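Local coordinates for protein lasso peptide isopeptidase AtxE2 (Asticcacaulis excentricus, PDB 5TXC) that hydrolyses the isopeptide bond of the lasso peptides astexin-2 and astexin-3, recognising their threaded, looped shape and converting them to linear peptides, at residues P165-A170 and N182-S187; V533-I538 and A587-V592. All coordinates share one frame; numbering follows the deposited sequence.

Contact 1: P165-A170 and N182-S187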
loop_
_atom_site.group_PDB
_atom_site.type_symbol
_atom_site.label_atom_id
_atom_site.label_comp_id
_atom_site.label_asym_id
_atom_site.label_seq_id
_atom_site.Cartn_x
_atom_site.Cartn_y
_atom_site.Cartn_z
ATOM N N PRO A 165 18.861 17.984 14.343
ATOM C CA PRO A 165 18.388 18.518 13.061
ATOM C C PRO A 165 19.407 19.465 12.457
ATOM O O PRO A 165 20.298 19.967 13.132
ATOM C CB PRO A 165 17.111 19.279 13.430
ATOM C CG PRO A 165 17.220 19.507 14.892
ATOM C CD PRO A 165 17.971 18.346 15.450
ATOM N N VAL A 166 19.244 19.737 11.164
ATOM C CA VAL A 166 20.292 20.420 10.414
ATOM C C VAL A 166 19.720 21.450 9.439
ATOM O O VAL A 166 20.270 22.545 9.308
ATOM C CB VAL A 166 21.194 19.364 9.741
ATOM C CG1 VAL A 166 21.212 19.476 8.238
ATOM C CG2 VAL A 166 22.595 19.394 10.354
ATOM N N ILE A 167 18.663 21.102 8.699
ATOM C CA ILE A 167 17.992 22.047 7.810
ATOM C C ILE A 167 16.539 22.168 8.236
ATOM O O ILE A 167 15.858 21.157 8.450
ATOM C CB ILE A 167 18.067 21.662 6.325
ATOM C CG1 ILE A 167 19.497 21.343 5.887
ATOM C CG2 ILE A 167 17.571 22.815 5.515
ATOM C CD1 ILE A 167 19.577 20.745 4.470
ATOM N N GLU A 168 16.075 23.407 8.348
ATOM C CA GLU A 168 14.717 23.741 8.733
ATOM C C GLU A 168 14.300 24.987 7.968
ATOM O O GLU A 168 15.114 25.888 7.766
ATOM C CB GLU A 168 14.676 23.908 10.261
ATOM C CG GLU A 168 13.347 24.249 10.885
ATOM C CD GLU A 168 13.477 24.592 12.379
ATOM O OE1 GLU A 168 14.508 24.238 13.005
ATOM O OE2 GLU A 168 12.565 25.256 12.917
ATOM N N ASP A 169 13.054 25.033 7.512
ATOM C CA ASP A 169 12.583 26.155 6.704
ATOM C C ASP A 169 11.096 26.382 6.985
ATOM O O ASP A 169 10.465 25.640 7.742
ATOM C CB ASP A 169 12.844 25.897 5.213
ATOM C CG ASP A 169 13.343 27.149 4.456
ATOM O OD1 ASP A 169 12.731 28.241 4.553
ATOM O OD2 ASP A 169 14.354 27.036 3.739
ATOM N N ALA A 170 10.530 27.423 6.362
ATOM C CA ALA A 170 9.109 27.729 6.534
ATOM C C ALA A 170 8.220 26.626 5.994
ATOM O O ALA A 170 7.057 26.520 6.396
ATOM C CB ALA A 170 8.735 29.029 5.821
ATOM N N ASN A 182 30.126 18.397 3.398
ATOM C CA ASN A 182 29.711 19.530 4.207
ATOM C C ASN A 182 28.600 20.341 3.572
ATOM O O ASN A 182 28.233 21.389 4.113
ATOM C CB ASN A 182 30.910 20.464 4.486
ATOM C CG ASN A 182 31.883 19.875 5.493
ATOM O OD1 ASN A 182 31.620 19.862 6.708
ATOM N ND2 ASN A 182 33.007 19.363 4.995
ATOM N N THR A 183 28.091 19.930 2.422
ATOM C CA THR A 183 27.102 20.721 1.711
ATOM C C THR A 183 25.905 19.829 1.435
ATOM O O THR A 183 26.064 18.652 1.090
ATOM C CB THR A 183 27.693 21.268 0.406
ATOM O OG1 THR A 183 29.050 21.668 0.645
ATOM C CG2 THR A 183 26.917 22.453 -0.098
ATOM N N LEU A 184 24.711 20.378 1.641
ATOM C CA LEU A 184 23.459 19.673 1.422
ATOM C C LEU A 184 22.592 20.518 0.522
ATOM O O LEU A 184 22.468 21.721 0.733
ATOM C CB LEU A 184 22.700 19.417 2.729
ATOM C CG LEU A 184 23.285 18.437 3.717
ATOM C CD1 LEU A 184 22.551 18.547 5.021
ATOM C CD2 LEU A 184 23.169 17.051 3.179
ATOM N N ILE A 185 21.963 19.893 -0.454
ATOM C CA ILE A 185 20.939 20.547 -1.253
ATOM C C ILE A 185 19.612 19.928 -0.828
ATOM O O ILE A 185 19.571 18.745 -0.468
ATOM C CB ILE A 185 21.218 20.397 -2.765
ATOM C CG1 ILE A 185 20.104 21.009 -3.607
ATOM C CG2 ILE A 185 21.447 18.938 -3.137
ATOM C CD1 ILE A 185 20.514 21.146 -5.078
ATOM N N TYR A 186 18.550 20.737 -0.804
ATOM C CA TYR A 186 17.237 20.272 -0.365
ATOM C C TYR A 186 16.164 20.986 -1.179
ATOM O O TYR A 186 16.400 22.047 -1.767
ATOM C CB TYR A 186 17.036 20.464 1.151
ATOM C CG TYR A 186 16.956 21.910 1.627
ATOM C CD1 TYR A 186 18.109 22.614 1.943
ATOM C CD2 TYR A 186 15.732 22.557 1.782
ATOM C CE1 TYR A 186 18.055 23.921 2.380
ATOM C CE2 TYR A 186 15.668 23.867 2.236
ATOM C CZ TYR A 186 16.840 24.544 2.531
ATOM O OH TYR A 186 16.825 25.850 2.970
ATOM N N SER A 187 14.994 20.358 -1.263
ATOM C CA SER A 187 13.876 20.895 -2.028
ATOM C C SER A 187 12.665 21.111 -1.124
ATOM O O SER A 187 12.554 20.534 -0.042
ATOM C CB SER A 187 13.500 19.957 -3.182
ATOM O OG SER A 187 13.143 18.683 -2.661
#
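Two consecutive four-stranded blades of the beta-propeller, the domain that accompanies the hydrolase domain in prolyl oligopeptidase relatives, meet where V166, I167 and D169 pack against L184 and Y186. Strand 165-167 is the outermost strand of its blade; strand 183-188 lies second in the next. The short strands run at 70° to each other with axes 9.5 Å apart, the spacing of sheets packed face to face through side chains, without backbone pairing. A classic beta bulge, in which V166 and I167 both face V153 of strand 150-157, lies at this edge, and both bulge residues reach the next blade. I167 does most of the covering. Its CG2, anti to the backbone N, sits over one face of the Y186 ring in a CH-pi contact, 3.5 Å from the ring centroid and 19° off the normal, displaced toward the CE1-CZ side. The other branch ends at the ring's rim: I167 CD1 comes to 3.5 Å from Y186 CD1 and also touches L184 CD1 at 3.7 Å. That leucine methyl is shared, because V166 CG1 approaches L184 CD1 at 3.6 Å, the two side chains crossing at about a right angle. L234 of strand 230-235 also packs on I167, while Y171 and I173 touch Y186. With chi1 near 67°, CG of Y186 stands between backbone N and carbonyl carbon, and the ring carries its hydroxyl to D169. Y186 OH donates to D169 OD2 at 2.8 Å, meeting that oxygen nearly head-on to its C-O bond, with the carboxylate clearly twisted out of the ring plane. R241 adds a long, weak ion pair to the same oxygen. The second carboxylate oxygen is held too: A170 N donates at 3.0 Å to the anti lone pair of D169 OD1.

Contact 2: V533-I538 and A587-V592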
loop_
_atom_site.group_PDB
_atom_site.type_symbol
_atom_site.label_atom_id
_atom_site.label_comp_id
_atom_site.label_asym_id
_atom_site.label_seq_id
_atom_site.Cartn_x
_atom_site.Cartn_y
_atom_site.Cartn_z
ATOM N N VAL A 533 -17.054 -4.522 -1.507
ATOM C CA VAL A 533 -17.993 -4.863 -0.440
ATOM C C VAL A 533 -19.386 -4.345 -0.762
ATOM O O VAL A 533 -20.364 -5.098 -0.734
ATOM C CB VAL A 533 -17.510 -4.324 0.909
ATOM C CG1 VAL A 533 -18.616 -4.503 1.947
ATOM C CG2 VAL A 533 -16.265 -5.053 1.330
ATOM N N HIS A 534 -19.505 -3.048 -1.072
ATOM C CA HIS A 534 -20.832 -2.481 -1.292
ATOM C C HIS A 534 -21.514 -3.159 -2.477
ATOM O O HIS A 534 -22.693 -3.519 -2.405
ATOM C CB HIS A 534 -20.740 -0.970 -1.508
ATOM C CG HIS A 534 -19.914 -0.248 -0.483
ATOM N ND1 HIS A 534 -19.156 0.866 -0.792
ATOM C CD2 HIS A 534 -19.735 -0.467 0.843
ATOM C CE1 HIS A 534 -18.526 1.279 0.291
ATOM N NE2 HIS A 534 -18.861 0.490 1.297
ATOM N N PHE A 535 -20.771 -3.374 -3.564
ATOM C CA PHE A 535 -21.307 -4.102 -4.717
ATOM C C PHE A 535 -21.675 -5.540 -4.358
ATOM O O PHE A 535 -22.687 -6.068 -4.837
ATOM C CB PHE A 535 -20.284 -4.094 -5.854
ATOM C CG PHE A 535 -20.824 -4.577 -7.160
ATOM C CD1 PHE A 535 -20.830 -5.923 -7.464
ATOM C CD2 PHE A 535 -21.319 -3.678 -8.101
ATOM C CE1 PHE A 535 -21.327 -6.366 -8.672
ATOM C CE2 PHE A 535 -21.810 -4.122 -9.300
ATOM C CZ PHE A 535 -21.809 -5.463 -9.592
ATOM N N GLY A 536 -20.831 -6.210 -3.571
ATOM C CA GLY A 536 -21.085 -7.600 -3.239
ATOM C C GLY A 536 -22.325 -7.817 -2.388
ATOM O O GLY A 536 -23.028 -8.813 -2.557
ATOM N N LEU A 537 -22.593 -6.908 -1.441
ATOM C CA LEU A 537 -23.776 -7.002 -0.587
ATOM C C LEU A 537 -25.073 -6.780 -1.371
ATOM O O LEU A 537 -26.108 -7.356 -1.018
ATOM C CB LEU A 537 -23.674 -5.978 0.542
ATOM C CG LEU A 537 -22.490 -6.186 1.500
ATOM C CD1 LEU A 537 -22.552 -5.283 2.692
ATOM C CD2 LEU A 537 -22.425 -7.615 1.962
ATOM N N ILE A 538 -25.034 -5.944 -2.424
ATOM C CA ILE A 538 -26.220 -5.633 -3.220
ATOM C C ILE A 538 -26.507 -6.738 -4.229
ATOM O O ILE A 538 -27.669 -7.084 -4.469
ATOM C CB ILE A 538 -26.069 -4.288 -3.953
ATOM C CG1 ILE A 538 -25.880 -3.109 -2.997
ATOM C CG2 ILE A 538 -27.268 -4.042 -4.806
ATOM C CD1 ILE A 538 -26.667 -3.231 -1.773
ATOM N N ALA A 587 -27.651 2.353 -8.872
ATOM C CA ALA A 587 -28.512 1.380 -8.198
ATOM C C ALA A 587 -27.772 0.094 -7.864
ATOM O O ALA A 587 -28.223 -0.668 -6.999
ATOM C CB ALA A 587 -29.740 1.061 -9.041
ATOM N N ALA A 588 -26.657 -0.180 -8.543
ATOM C CA ALA A 588 -25.913 -1.407 -8.281
ATOM C C ALA A 588 -25.139 -1.346 -6.978
ATOM O O ALA A 588 -24.673 -2.388 -6.514
ATOM C CB ALA A 588 -24.930 -1.700 -9.418
ATOM N N THR A 589 -24.944 -0.153 -6.414
ATOM C CA THR A 589 -24.065 0.024 -5.259
ATOM C C THR A 589 -24.604 0.937 -4.178
ATOM O O THR A 589 -24.049 0.928 -3.077
ATOM C CB THR A 589 -22.706 0.587 -5.690
ATOM O OG1 THR A 589 -22.895 1.915 -6.212
ATOM C CG2 THR A 589 -21.999 -0.339 -6.718
ATOM N N SER A 590 -25.609 1.762 -4.449
ATOM C CA SER A 590 -26.048 2.747 -3.477
ATOM C C SER A 590 -26.826 2.073 -2.352
ATOM O O SER A 590 -27.709 1.250 -2.605
ATOM C CB SER A 590 -26.910 3.798 -4.165
ATOM O OG SER A 590 -27.551 4.598 -3.193
ATOM N N PHE A 591 -26.475 2.382 -1.104
ATOM C CA PHE A 591 -27.262 1.857 0.011
ATOM C C PHE A 591 -28.533 2.643 0.241
ATOM O O PHE A 591 -29.465 2.112 0.839
ATOM C CB PHE A 591 -26.461 1.863 1.303
ATOM C CG PHE A 591 -25.373 0.869 1.323
ATOM C CD1 PHE A 591 -25.310 -0.125 0.379
ATOM C CD2 PHE A 591 -24.362 0.965 2.240
ATOM C CE1 PHE A 591 -24.277 -1.039 0.393
ATOM C CE2 PHE A 591 -23.329 0.051 2.249
ATOM C CZ PHE A 591 -23.289 -0.941 1.335
ATOM N N VAL A 592 -28.579 3.905 -0.191
ATOM C CA VAL A 592 -29.813 4.671 -0.099
ATOM C C VAL A 592 -30.895 4.008 -0.935
ATOM O O VAL A 592 -32.020 3.793 -0.472
ATOM C CB VAL A 592 -29.562 6.126 -0.525
ATOM C CG1 VAL A 592 -30.854 6.902 -0.533
ATOM C CG2 VAL A 592 -28.550 6.785 0.436
#
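H534, F535 and I538, on one side of the helix that follows the nucleophile in this alpha/beta-hydrolase domain, receive A588, T589 and F591 of segment 587-592. The one aromatic pair across the contact is H534 with F591: F591 CZ comes to 3.6 Å from H534 CD2, and the two ring planes stand at 80°, an oblique meeting with centroids 5.2 Å apart. The apolar contacts involve I538 and F535. I538 CD1 lies at the edge of the F591 ring, 3.9 Å from CE1, while T589 CG2 approaches the F535 ring near its plane, 3.7 Å from CD2. F535 CE2 also meets A588 CB at 4.0 Å, and W493 and W497 pack on the same phenyl ring. At I538 the beta-branch does the touching: CB comes to 3.5 Å from A588 O, and CG2, placed opposite the backbone N, lies against the same carbonyl. Polar groups find third parties: H534 ND1 is hydrogen-bonded to T553 OG1 and T589 OG1 to T553 O, while N539 ND2 serves both A588 O and F535 O. No hydrogen bond crosses directly between the segments, so they are joined by van der Waals packing and, indirectly, through T553 and N539.

Contact 1 joins two blades of the propeller, whereas contact 2 lies inside the hydrolase domain. Their centres are 50 Å apart on opposite sides of the chain's centre, and even the nearest atoms are about 36 Å from each other, so the two do not touch. Contact 2 is the one close to the chemistry: its helix 528-538 starts directly after the nucleophile S527, and the H534 side chain lies about 9 Å from that of E610 and about 10 Å from that of H638, the inferred charge-relay partners. It thus lies near the triad without touching it, while 165-170 with 182-187 is propeller packing away from the known functional residues.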